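Local coordinates for putative DNA protection protein (Streptomyces coelicolor, PDB 4CYB) that probably oxidises and stores iron as a dodecameric Dps protein of the ferritin family, with ferric ion bound at a site shared between subunits, at residues Leu69-Thr74 with Leu151-Leu156; Lys30-Thr35 with Thr74-Val79; Thr35-Asp40 with Arg91-Ile96; Arg101-Val106 with Leu113-Glu118. All coordinates share one frame; numbering follows the deposited sequence.

Contact 1 (Leu69-Thr74 with Leu151-Leu156); sequences LELIDT and LRTNEL. With FE (Fe (III) ion), chain B.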
# COMPACT_ATOMS: atom_id res chain seq x y z
N LEU J 69 -9.40 -6.67 21.57
CA LEU J 69 -10.28 -7.48 20.73
C LEU J 69 -9.49 -8.58 20.02
O LEU J 69 -10.03 -9.67 19.81
CB LEU J 69 -10.93 -6.55 19.62
CG LEU J 69 -12.01 -7.25 18.76
CD1 LEU J 69 -13.28 -7.39 19.63
CD2 LEU J 69 -12.24 -6.35 17.54
N GLU J 70 -8.27 -8.30 19.58
CA GLU J 70 -7.45 -9.30 18.93
C GLU J 70 -7.05 -10.41 19.97
O GLU J 70 -7.06 -11.60 19.64
CB GLU J 70 -6.20 -8.70 18.23
CG GLU J 70 -5.22 -9.85 17.90
CD GLU J 70 -3.99 -9.58 17.01
OE1 GLU J 70 -3.41 -8.46 17.05
OE2 GLU J 70 -3.58 -10.53 16.28
N LEU J 71 -6.75 -10.01 21.19
CA LEU J 71 -6.52 -11.03 22.27
C LEU J 71 -7.76 -11.95 22.49
O LEU J 71 -7.63 -13.15 22.63
CB LEU J 71 -6.17 -10.38 23.60
CG LEU J 71 -4.82 -9.67 23.71
CD1 LEU J 71 -4.68 -9.03 25.12
CD2 LEU J 71 -3.69 -10.64 23.34
N ILE J 72 -8.97 -11.38 22.51
CA ILE J 72 -10.20 -12.16 22.67
C ILE J 72 -10.26 -13.23 21.58
O ILE J 72 -10.50 -14.41 21.86
CB ILE J 72 -11.46 -11.25 22.60
CG1 ILE J 72 -11.56 -10.42 23.89
CG2 ILE J 72 -12.76 -12.03 22.28
CD1 ILE J 72 -12.39 -9.17 23.74
N ASP J 73 -10.09 -12.82 20.31
CA ASP J 73 -10.16 -13.77 19.20
C ASP J 73 -9.09 -14.85 19.30
O ASP J 73 -9.39 -16.05 19.09
CB ASP J 73 -10.08 -13.03 17.86
CG ASP J 73 -10.25 -13.96 16.68
OD1 ASP J 73 -11.40 -14.35 16.37
OD2 ASP J 73 -9.22 -14.29 16.02
N THR J 74 -7.88 -14.48 19.68
CA THR J 74 -6.78 -15.43 19.71
C THR J 74 -7.01 -16.44 20.88
O THR J 74 -6.79 -17.66 20.74
CB THR J 74 -5.44 -14.71 19.91
OG1 THR J 74 -5.18 -13.81 18.79
CG2 THR J 74 -4.25 -15.79 20.02
N LEU J 151 -0.29 -11.45 28.82
CA LEU J 151 0.47 -10.77 29.87
C LEU J 151 1.19 -9.54 29.36
O LEU J 151 1.01 -8.45 29.89
CB LEU J 151 1.47 -11.74 30.51
CG LEU J 151 2.09 -11.26 31.81
CD1 LEU J 151 1.13 -11.53 32.98
CD2 LEU J 151 3.37 -12.05 32.05
N ARG J 152 2.01 -9.71 28.33
CA ARG J 152 2.76 -8.59 27.85
C ARG J 152 1.89 -7.43 27.35
O ARG J 152 2.23 -6.24 27.57
CB ARG J 152 3.74 -9.03 26.80
CG ARG J 152 4.94 -9.74 27.50
CD ARG J 152 6.04 -10.06 26.51
NE ARG J 152 6.61 -8.85 25.88
CZ ARG J 152 7.36 -8.90 24.78
NH1 ARG J 152 7.64 -10.07 24.23
NH2 ARG J 152 7.85 -7.78 24.23
N THR J 153 0.80 -7.74 26.66
CA THR J 153 -0.08 -6.65 26.23
C THR J 153 -0.74 -5.92 27.39
O THR J 153 -0.78 -4.69 27.38
CB THR J 153 -1.24 -7.13 25.32
OG1 THR J 153 -0.65 -7.69 24.17
CG2 THR J 153 -2.13 -5.97 24.92
N ASN J 154 -1.27 -6.65 28.37
CA ASN J 154 -1.84 -5.96 29.52
C ASN J 154 -0.83 -5.15 30.33
O ASN J 154 -1.20 -4.07 30.83
CB ASN J 154 -2.56 -6.95 30.40
CG ASN J 154 -3.92 -7.29 29.86
OD1 ASN J 154 -4.88 -6.47 29.98
ND2 ASN J 154 -4.04 -8.44 29.25
N GLU J 155 0.37 -5.69 30.52
CA GLU J 155 1.45 -4.91 31.18
C GLU J 155 1.73 -3.57 30.49
O GLU J 155 1.73 -2.51 31.15
CB GLU J 155 2.74 -5.73 31.39
CG GLU J 155 2.49 -6.93 32.28
CD GLU J 155 3.69 -7.94 32.30
OE1 GLU J 155 4.31 -8.24 31.21
OE2 GLU J 155 4.00 -8.49 33.40
N LEU J 156 1.93 -3.61 29.17
CA LEU J 156 2.23 -2.40 28.44
C LEU J 156 1.06 -1.41 28.51
O LEU J 156 1.26 -0.18 28.67
CB LEU J 156 2.58 -2.76 26.98
CG LEU J 156 3.10 -1.55 26.15
CD1 LEU J 156 4.51 -1.09 26.56
CD2 LEU J 156 3.11 -1.92 24.65
FE FE B . -10.46 -15.21 14.10
O HOH W 1 -11.03 -12.95 13.65
O HOH W 2 -10.24 -15.51 11.81
O HOH W 3 -8.19 -14.85 13.50

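Contact 2 (Lys30-Thr35 with Thr74-Val79); sequences KVLADT and TVAERV. With FE (Fe (III) ion), chain B.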
# COMPACT_ATOMS: atom_id res chain seq x y z
N LYS J 30 -11.73 -18.11 31.69
CA LYS J 30 -11.79 -17.04 32.69
C LYS J 30 -11.08 -15.80 32.18
O LYS J 30 -11.60 -14.66 32.31
CB LYS J 30 -11.19 -17.53 34.05
CG LYS J 30 -11.20 -16.44 35.15
CD LYS J 30 -12.58 -15.81 35.34
CE LYS J 30 -12.63 -15.05 36.67
NZ LYS J 30 -11.52 -14.10 36.85
N VAL J 31 -9.90 -15.98 31.62
CA VAL J 31 -9.15 -14.86 31.03
C VAL J 31 -10.03 -14.21 29.96
O VAL J 31 -10.07 -12.98 29.84
CB VAL J 31 -7.81 -15.32 30.44
CG1 VAL J 31 -7.15 -14.19 29.63
CG2 VAL J 31 -6.88 -15.74 31.60
N LEU J 32 -10.66 -15.03 29.14
CA LEU J 32 -11.52 -14.54 28.02
C LEU J 32 -12.68 -13.71 28.55
O LEU J 32 -12.94 -12.60 28.05
CB LEU J 32 -12.00 -15.75 27.22
CG LEU J 32 -12.63 -15.58 25.86
CD1 LEU J 32 -11.74 -14.65 25.02
CD2 LEU J 32 -12.76 -16.98 25.27
N ALA J 33 -13.37 -14.22 29.59
CA ALA J 33 -14.48 -13.47 30.23
C ALA J 33 -14.00 -12.13 30.76
O ALA J 33 -14.63 -11.10 30.52
CB ALA J 33 -15.17 -14.32 31.33
N ASP J 34 -12.88 -12.10 31.50
CA ASP J 34 -12.36 -10.84 32.00
C ASP J 34 -11.92 -9.86 30.87
O ASP J 34 -12.15 -8.63 30.96
CB ASP J 34 -11.19 -11.06 32.96
CG ASP J 34 -11.60 -11.88 34.24
OD1 ASP J 34 -12.77 -11.81 34.68
OD2 ASP J 34 -10.72 -12.62 34.77
N THR J 35 -11.34 -10.42 29.83
CA THR J 35 -10.86 -9.63 28.71
C THR J 35 -12.06 -9.10 27.91
O THR J 35 -12.01 -7.96 27.42
CB THR J 35 -9.97 -10.47 27.79
OG1 THR J 35 -8.80 -10.90 28.50
CG2 THR J 35 -9.49 -9.60 26.57
N THR J 74 -7.88 -14.48 19.68
CA THR J 74 -6.78 -15.43 19.71
C THR J 74 -7.01 -16.44 20.88
O THR J 74 -6.79 -17.66 20.74
CB THR J 74 -5.44 -14.71 19.91
OG1 THR J 74 -5.18 -13.81 18.79
CG2 THR J 74 -4.25 -15.79 20.02
N VAL J 75 -7.46 -15.94 22.01
CA VAL J 75 -7.76 -16.83 23.15
C VAL J 75 -8.95 -17.75 22.90
O VAL J 75 -8.86 -18.93 23.22
CB VAL J 75 -7.96 -15.98 24.44
CG1 VAL J 75 -8.44 -16.80 25.66
CG2 VAL J 75 -6.66 -15.31 24.79
N ALA J 76 -10.03 -17.23 22.30
CA ALA J 76 -11.17 -18.05 21.96
C ALA J 76 -10.76 -19.14 21.00
O ALA J 76 -11.15 -20.28 21.16
CB ALA J 76 -12.27 -17.23 21.35
N GLU J 77 -10.00 -18.78 19.94
CA GLU J 77 -9.53 -19.79 19.01
C GLU J 77 -8.63 -20.85 19.69
O GLU J 77 -8.69 -22.01 19.31
CB GLU J 77 -8.80 -19.12 17.81
CG GLU J 77 -9.91 -18.54 16.86
CD GLU J 77 -9.33 -17.95 15.56
OE1 GLU J 77 -8.12 -18.19 15.25
OE2 GLU J 77 -10.13 -17.32 14.82
N ARG J 78 -7.87 -20.43 20.69
CA ARG J 78 -7.08 -21.43 21.45
C ARG J 78 -7.99 -22.44 22.19
O ARG J 78 -7.72 -23.66 22.17
CB ARG J 78 -6.20 -20.71 22.45
CG ARG J 78 -5.31 -21.66 23.28
CD ARG J 78 -4.17 -22.15 22.42
NE ARG J 78 -3.34 -23.22 23.04
CZ ARG J 78 -2.47 -23.93 22.34
NH1 ARG J 78 -2.29 -23.66 21.02
NH2 ARG J 78 -1.77 -24.92 22.93
N VAL J 79 -9.04 -21.94 22.85
CA VAL J 79 -10.04 -22.83 23.43
C VAL J 79 -10.58 -23.81 22.41
O VAL J 79 -10.67 -25.02 22.70
CB VAL J 79 -11.18 -22.04 24.08
CG1 VAL J 79 -12.29 -22.98 24.55
CG2 VAL J 79 -10.66 -21.18 25.23
FE FE B . -10.46 -15.21 14.10
O HOH W 1 -11.03 -12.95 13.65
O HOH W 2 -10.24 -15.51 11.81
O HOH W 3 -8.19 -14.85 13.50

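Contact 3 (Thr35-Asp40 with Arg91-Ile96); sequences TRILHD and RHVAEI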
# COMPACT_ATOMS: atom_id res chain seq x y z
N THR J 35 -11.34 -10.42 29.83
CA THR J 35 -10.86 -9.63 28.71
C THR J 35 -12.06 -9.10 27.91
O THR J 35 -12.01 -7.96 27.42
CB THR J 35 -9.97 -10.47 27.79
OG1 THR J 35 -8.80 -10.90 28.50
CG2 THR J 35 -9.49 -9.60 26.57
N ARG J 36 -13.11 -9.89 27.75
CA ARG J 36 -14.38 -9.33 27.20
C ARG J 36 -14.89 -8.09 27.94
O ARG J 36 -15.24 -7.06 27.32
CB ARG J 36 -15.48 -10.38 27.09
CG ARG J 36 -15.15 -11.52 26.15
CD ARG J 36 -15.66 -11.15 24.77
NE ARG J 36 -17.10 -10.93 24.71
CZ ARG J 36 -17.98 -11.93 24.61
NH1 ARG J 36 -17.55 -13.20 24.59
NH2 ARG J 36 -19.29 -11.66 24.59
N ILE J 37 -14.86 -8.11 29.29
CA ILE J 37 -15.32 -6.93 30.04
C ILE J 37 -14.34 -5.76 29.80
O ILE J 37 -14.75 -4.62 29.65
CB ILE J 37 -15.36 -7.26 31.57
CG1 ILE J 37 -16.30 -8.46 31.79
CG2 ILE J 37 -15.77 -6.02 32.38
CD1 ILE J 37 -17.74 -8.16 31.38
N LEU J 38 -13.04 -6.04 29.77
CA LEU J 38 -12.02 -5.02 29.64
C LEU J 38 -12.10 -4.36 28.25
O LEU J 38 -12.03 -3.14 28.15
CB LEU J 38 -10.62 -5.58 29.91
CG LEU J 38 -9.52 -4.52 29.76
CD1 LEU J 38 -9.85 -3.27 30.58
CD2 LEU J 38 -8.18 -5.15 30.21
N HIS J 39 -12.38 -5.17 27.23
CA HIS J 39 -12.57 -4.58 25.88
C HIS J 39 -13.72 -3.57 25.93
O HIS J 39 -13.65 -2.46 25.42
CB HIS J 39 -12.90 -5.69 24.85
CG HIS J 39 -13.41 -5.11 23.54
ND1 HIS J 39 -12.58 -4.58 22.59
CD2 HIS J 39 -14.68 -4.84 23.15
CE1 HIS J 39 -13.34 -4.06 21.57
NE2 HIS J 39 -14.61 -4.22 21.91
N ASP J 40 -14.85 -4.01 26.50
CA ASP J 40 -16.03 -3.19 26.57
C ASP J 40 -15.83 -1.98 27.50
O ASP J 40 -16.40 -0.93 27.25
CB ASP J 40 -17.23 -4.05 27.00
CG ASP J 40 -17.73 -4.95 25.82
OD1 ASP J 40 -17.26 -4.80 24.63
OD2 ASP J 40 -18.61 -5.82 26.08
N ARG J 91 -24.01 -12.53 28.29
CA ARG J 91 -24.72 -12.90 29.52
C ARG J 91 -24.06 -14.09 30.19
O ARG J 91 -24.16 -14.24 31.42
CB ARG J 91 -26.21 -13.17 29.21
CG ARG J 91 -26.94 -11.81 28.99
CD ARG J 91 -28.29 -11.95 28.26
NE ARG J 91 -28.05 -12.24 26.84
CZ ARG J 91 -28.91 -12.00 25.84
NH1 ARG J 91 -30.10 -11.51 26.10
NH2 ARG J 91 -28.59 -12.33 24.58
N HIS J 92 -23.38 -14.92 29.39
CA HIS J 92 -22.52 -15.95 29.98
C HIS J 92 -21.23 -15.38 30.53
O HIS J 92 -20.80 -15.74 31.64
CB HIS J 92 -22.29 -17.08 28.96
CG HIS J 92 -21.75 -18.36 29.58
ND1 HIS J 92 -21.19 -19.34 28.83
CD2 HIS J 92 -21.66 -18.77 30.91
CE1 HIS J 92 -20.82 -20.35 29.64
NE2 HIS J 92 -21.09 -19.99 30.92
N VAL J 93 -20.58 -14.47 29.77
CA VAL J 93 -19.39 -13.77 30.27
C VAL J 93 -19.62 -13.22 31.69
O VAL J 93 -18.77 -13.37 32.55
CB VAL J 93 -19.00 -12.62 29.28
CG1 VAL J 93 -18.04 -11.58 29.92
CG2 VAL J 93 -18.38 -13.23 27.99
N ALA J 94 -20.81 -12.62 31.88
CA ALA J 94 -21.28 -12.01 33.16
C ALA J 94 -21.19 -12.98 34.32
O ALA J 94 -20.84 -12.60 35.44
CB ALA J 94 -22.71 -11.47 33.01
N GLU J 95 -21.44 -14.24 34.03
CA GLU J 95 -21.48 -15.27 35.05
C GLU J 95 -20.12 -15.82 35.40
O GLU J 95 -19.99 -16.47 36.45
CB GLU J 95 -22.40 -16.41 34.65
CG GLU J 95 -23.84 -15.96 34.45
CD GLU J 95 -24.64 -17.02 33.71
OE1 GLU J 95 -24.03 -17.95 33.13
OE2 GLU J 95 -25.88 -16.92 33.65
N ILE J 96 -19.10 -15.56 34.56
CA ILE J 96 -17.78 -16.13 34.74
C ILE J 96 -16.78 -15.06 35.22
O ILE J 96 -15.84 -15.35 36.04
CB ILE J 96 -17.25 -16.73 33.39
CG1 ILE J 96 -18.12 -17.93 32.95
CG2 ILE J 96 -15.75 -17.11 33.52
CD1 ILE J 96 -17.81 -18.45 31.53

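Contact 4 (Arg101-Val106 with Leu113-Glu118); sequences RPPDGV and LSRLLE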
# COMPACT_ATOMS: atom_id res chain seq x y z
N ARG J 101 -18.79 -4.64 37.58
CA ARG J 101 -19.55 -3.77 36.67
C ARG J 101 -19.38 -2.27 37.03
O ARG J 101 -19.53 -1.87 38.23
CB ARG J 101 -21.04 -4.15 36.72
CG ARG J 101 -21.92 -3.32 35.79
CD ARG J 101 -23.36 -3.81 35.91
NE ARG J 101 -24.26 -2.95 35.17
CZ ARG J 101 -25.56 -3.19 35.04
NH1 ARG J 101 -26.08 -4.32 35.51
NH2 ARG J 101 -26.34 -2.32 34.41
N PRO J 102 -19.10 -1.42 36.03
CA PRO J 102 -19.01 0.03 36.34
C PRO J 102 -20.38 0.66 36.47
O PRO J 102 -21.36 0.03 36.12
CB PRO J 102 -18.32 0.62 35.09
CG PRO J 102 -18.75 -0.29 33.97
CD PRO J 102 -18.93 -1.69 34.58
N PRO J 103 -20.47 1.94 36.91
CA PRO J 103 -21.73 2.67 36.84
C PRO J 103 -22.24 2.70 35.40
O PRO J 103 -21.39 2.74 34.46
CB PRO J 103 -21.34 4.11 37.24
CG PRO J 103 -20.10 3.93 38.13
CD PRO J 103 -19.36 2.77 37.43
N ASP J 104 -23.55 2.71 35.21
CA ASP J 104 -24.14 2.81 33.83
C ASP J 104 -23.81 4.14 33.18
O ASP J 104 -23.71 4.23 31.93
CB ASP J 104 -25.64 2.73 33.91
CG ASP J 104 -26.13 1.35 34.32
OD1 ASP J 104 -25.33 0.41 34.29
OD2 ASP J 104 -27.32 1.20 34.67
N GLY J 105 -23.65 5.17 34.01
CA GLY J 105 -23.43 6.54 33.51
C GLY J 105 -21.95 6.91 33.35
O GLY J 105 -21.06 6.03 33.17
N VAL J 106 -21.69 8.21 33.37
CA VAL J 106 -20.34 8.75 33.10
C VAL J 106 -19.63 9.04 34.41
O VAL J 106 -20.14 9.83 35.22
CB VAL J 106 -20.42 10.04 32.28
CG1 VAL J 106 -19.03 10.57 31.89
CG2 VAL J 106 -21.27 9.83 31.03
N LEU J 113 -9.91 5.82 34.41
CA LEU J 113 -8.54 5.30 34.21
C LEU J 113 -8.21 4.30 35.33
O LEU J 113 -7.62 3.24 35.08
CB LEU J 113 -7.49 6.43 34.18
CG LEU J 113 -7.72 7.46 33.05
CD1 LEU J 113 -6.59 8.47 32.98
CD2 LEU J 113 -7.79 6.74 31.70
N SER J 114 -8.55 4.65 36.56
CA SER J 114 -8.31 3.72 37.71
C SER J 114 -9.03 2.37 37.56
O SER J 114 -8.46 1.33 37.92
CB SER J 114 -8.78 4.38 39.00
OG SER J 114 -7.85 5.41 39.28
N ARG J 115 -10.28 2.39 37.06
CA ARG J 115 -11.04 1.16 36.84
C ARG J 115 -10.35 0.27 35.79
O ARG J 115 -10.31 -0.95 35.96
CB ARG J 115 -12.48 1.48 36.41
CG ARG J 115 -13.33 0.22 36.28
CD ARG J 115 -14.81 0.61 36.06
NE ARG J 115 -15.41 1.40 37.14
CZ ARG J 115 -15.83 0.93 38.33
NH1 ARG J 115 -15.72 -0.36 38.65
NH2 ARG J 115 -16.36 1.77 39.22
N LEU J 116 -9.85 0.87 34.70
CA LEU J 116 -9.06 0.14 33.71
C LEU J 116 -7.84 -0.50 34.37
O LEU J 116 -7.59 -1.69 34.17
CB LEU J 116 -8.63 1.10 32.59
CG LEU J 116 -9.76 1.62 31.66
CD1 LEU J 116 -9.10 2.65 30.73
CD2 LEU J 116 -10.39 0.51 30.83
N LEU J 117 -7.12 0.26 35.24
CA LEU J 117 -5.92 -0.29 35.89
C LEU J 117 -6.25 -1.47 36.79
O LEU J 117 -5.53 -2.49 36.82
CB LEU J 117 -5.17 0.77 36.69
CG LEU J 117 -4.50 1.90 35.89
CD1 LEU J 117 -3.73 2.80 36.87
CD2 LEU J 117 -3.56 1.35 34.80
N GLU J 118 -7.37 -1.33 37.51
CA GLU J 118 -7.86 -2.45 38.31
C GLU J 118 -8.21 -3.70 37.51
O GLU J 118 -7.91 -4.82 37.96
CB GLU J 118 -9.04 -2.02 39.20
CG GLU J 118 -8.56 -1.17 40.36
CD GLU J 118 -9.68 -0.62 41.26
OE1 GLU J 118 -10.58 -1.39 41.69
OE2 GLU J 118 -9.64 0.60 41.57

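Contact 1 (Leu69-Thr74 with Leu151-Leu156)
OD1 of D73 is gripped by K43 and W47 of a neighbouring subunit and also lies 2.6 Å from the ferric ion, while two residues earlier on the same helix L71 turns the other way, to meet T153 and N154. With those partners on another chain, the D73 carboxylate works on the face of helix 54-81 that leads out to the subunit interface. Its second oxygen, OD2, stands 2.5 Å from the iron, so both oxygens are within bonding distance. Three waters, at 2.3 to 2.4 Å from the ion, occupy further positions. E77 of the same chain and H46 of that neighbouring subunit complete the protein ligands, as in the intersubunit ferroxidase centres of Dps proteins.

Across the helix pair the contact is small and largely apolar, burying 95 Å² in all. L71 and T153 reach toward each other tip to tip: L71 CD1 lies 3.9 Å from T153 CB and 4.0 Å from T153 CG2. The first torsion of T153 (-61°) explains this, for it puts the methyl CG2 anti to the backbone N and leaves OG1 to hydrogen-bond E149 O, one turn back. The same CD1 of L71 comes 4.2 Å from ND2 of N154, an amide held at both ends, ND2 giving its hydrogen bond to V150 O and OD1 accepting one from Q68. With CA atoms no closer than 8.7 Å, helices 54-81 and 140-164 meet here through side chains alone; helix 18-48 packs against I72 and N154, and helix 109-136 against L151, N154 and E155.

Contact 2 (Lys30-Thr35 with Thr74-Val79)
A chi1 of -166° sets CG of L32 trans to the amide nitrogen, and with chi2 at 48° the two methyls go to different residues of the facing helix, CD1 to V75 and CD2 to A76. This is packing between the first two long helices of a ferritin-like four-helix bundle, 18-48 and 54-81. L32 CD1 sits 4.0 Å from V75 CG1, and the two side chains run antiparallel alongside one another. CD2 rests 3.8 Å from A76 CA, against the backbone itself, which is possible because alanine offers only a methyl there. The L32 and V75 CA atoms are accordingly just 6.6 Å apart.

Cutting L32 back to an alanine would remove both branches and is likely to open a gap against V75 CG1 and the A76 backbone. Next to A76 in sequence, E77 points to the interface; its chain, extended beyond CG, brings OE2 to 2.3 Å from the ferric ion while OE1 stays 4.0 Å away, a one-oxygen bond unlike that of D73.

On helix 18-48, K30 and D34 form a salt bridge, extended by E126 on the lysine side. One residue after K30, V31 O is gripped from opposite faces of its plane by T35 N and by T35 OG1, the latter 2.8 Å away and 39° above the carbonyl plane.

Contact 3 (Thr35-Asp40 with Arg91-Ile96)
V93 divides its two methyls between R36 and I37, and the contact is built on that fork. Its CG2 lies over one face of the R36 guanidinium, 3.4 Å above the plane and displaced from the centre of the group, nearest to NH1 at 3.5 Å. The other methyl, CG1, touches I37 CD1 at 3.7 Å, where the two side chains pass alongside, pointing opposite ways, and is also 4.0 Å from R36 CB. R36 folds to offer that face: chi2 (-90°) and chi3 (-61°) bend the chain back and bring both CG and the guanidinium against V93 CG2. No hydrogen bond crosses between the segments.

Polar bonds from NH2 hold the flat group instead. NH2 of R36 hydrogen-bonds G88 O and forms a salt bridge with D40 of a neighbouring subunit, whose own R36 in turn pairs with D40 here, so the two bridges are reciprocal. A leucine in place of R36 would probably leave the neighbour's D40 without its charged mate and the G88 carbonyl without this donor, while V93 CG2 would lose the planar surface beneath it.

Between these two segments V93 alone makes the contact from helix 90-96; I96 adds packing on K30 and A33 of helix 18-48. Such a short helix, in the connection between the second and third long helices and lying at a subunit interface, is a hallmark of the Dps variant of the ferritin-like fold.

Contact 4 (Arg101-Val106 with Leu113-Glu118)
R115 gives up 64 Å² to the loop 101-106, and the two prolines of that loop, P102 (28 Å²) and P103 (17 Å²), supply most of the opposing surface. The loop belongs to the long connection between the second and third long helices of the ferritin-like bundle, and R115 extends to it from helix 109-136. Its chain runs out nearly straight through chi1 and chi2, then bends at chi3 (-60°), which turns the guanidinium across the proline backbone. P102 CA lies 3.8 Å above the guanidinium plane, over its centre, while P102 CB is 3.6 Å from R115 CD. P103 and R115 point toward each other from opposite directions, P103 CD approaching R115 NH2 obliquely at 3.6 Å.

None of this is hydrogen bonding across the segments. The charge of R115 is met by E107, just beyond the loop, in a salt bridge through NE. The loop also serves the assembly: V106 pairs antiparallel with a strand of a neighbouring subunit, and R101 NH1 bridges to E95 of that chain. Within the loop, R101 NH2 donates to the syn lone pair of D104 OD1 at 2.9 Å, with an N-H...O angle of 149° and the oxygen 19° out of the guanidinium plane.

Contacts 1, 2 and 3 are buried, and contact 4, its centre about 15 Å from the centre of the chain, is only partly so. Contacts 1 and 2 share helix 54-81 and T74, meet the same ferric ion through different ligands, and are without hydrogen bonds where helix meets helix. Contact 3 shares helix 18-48 and T35 with contact 2 but trades a leucine's packing for a valine over a guanidinium. Contact 4 likewise sets an arginine plane against carbon, here a proline loop, and touches contact 3 through L38 and L116. In all four the ionic partners lie outside the facing segment, and the same neighbouring subunit borders every contact.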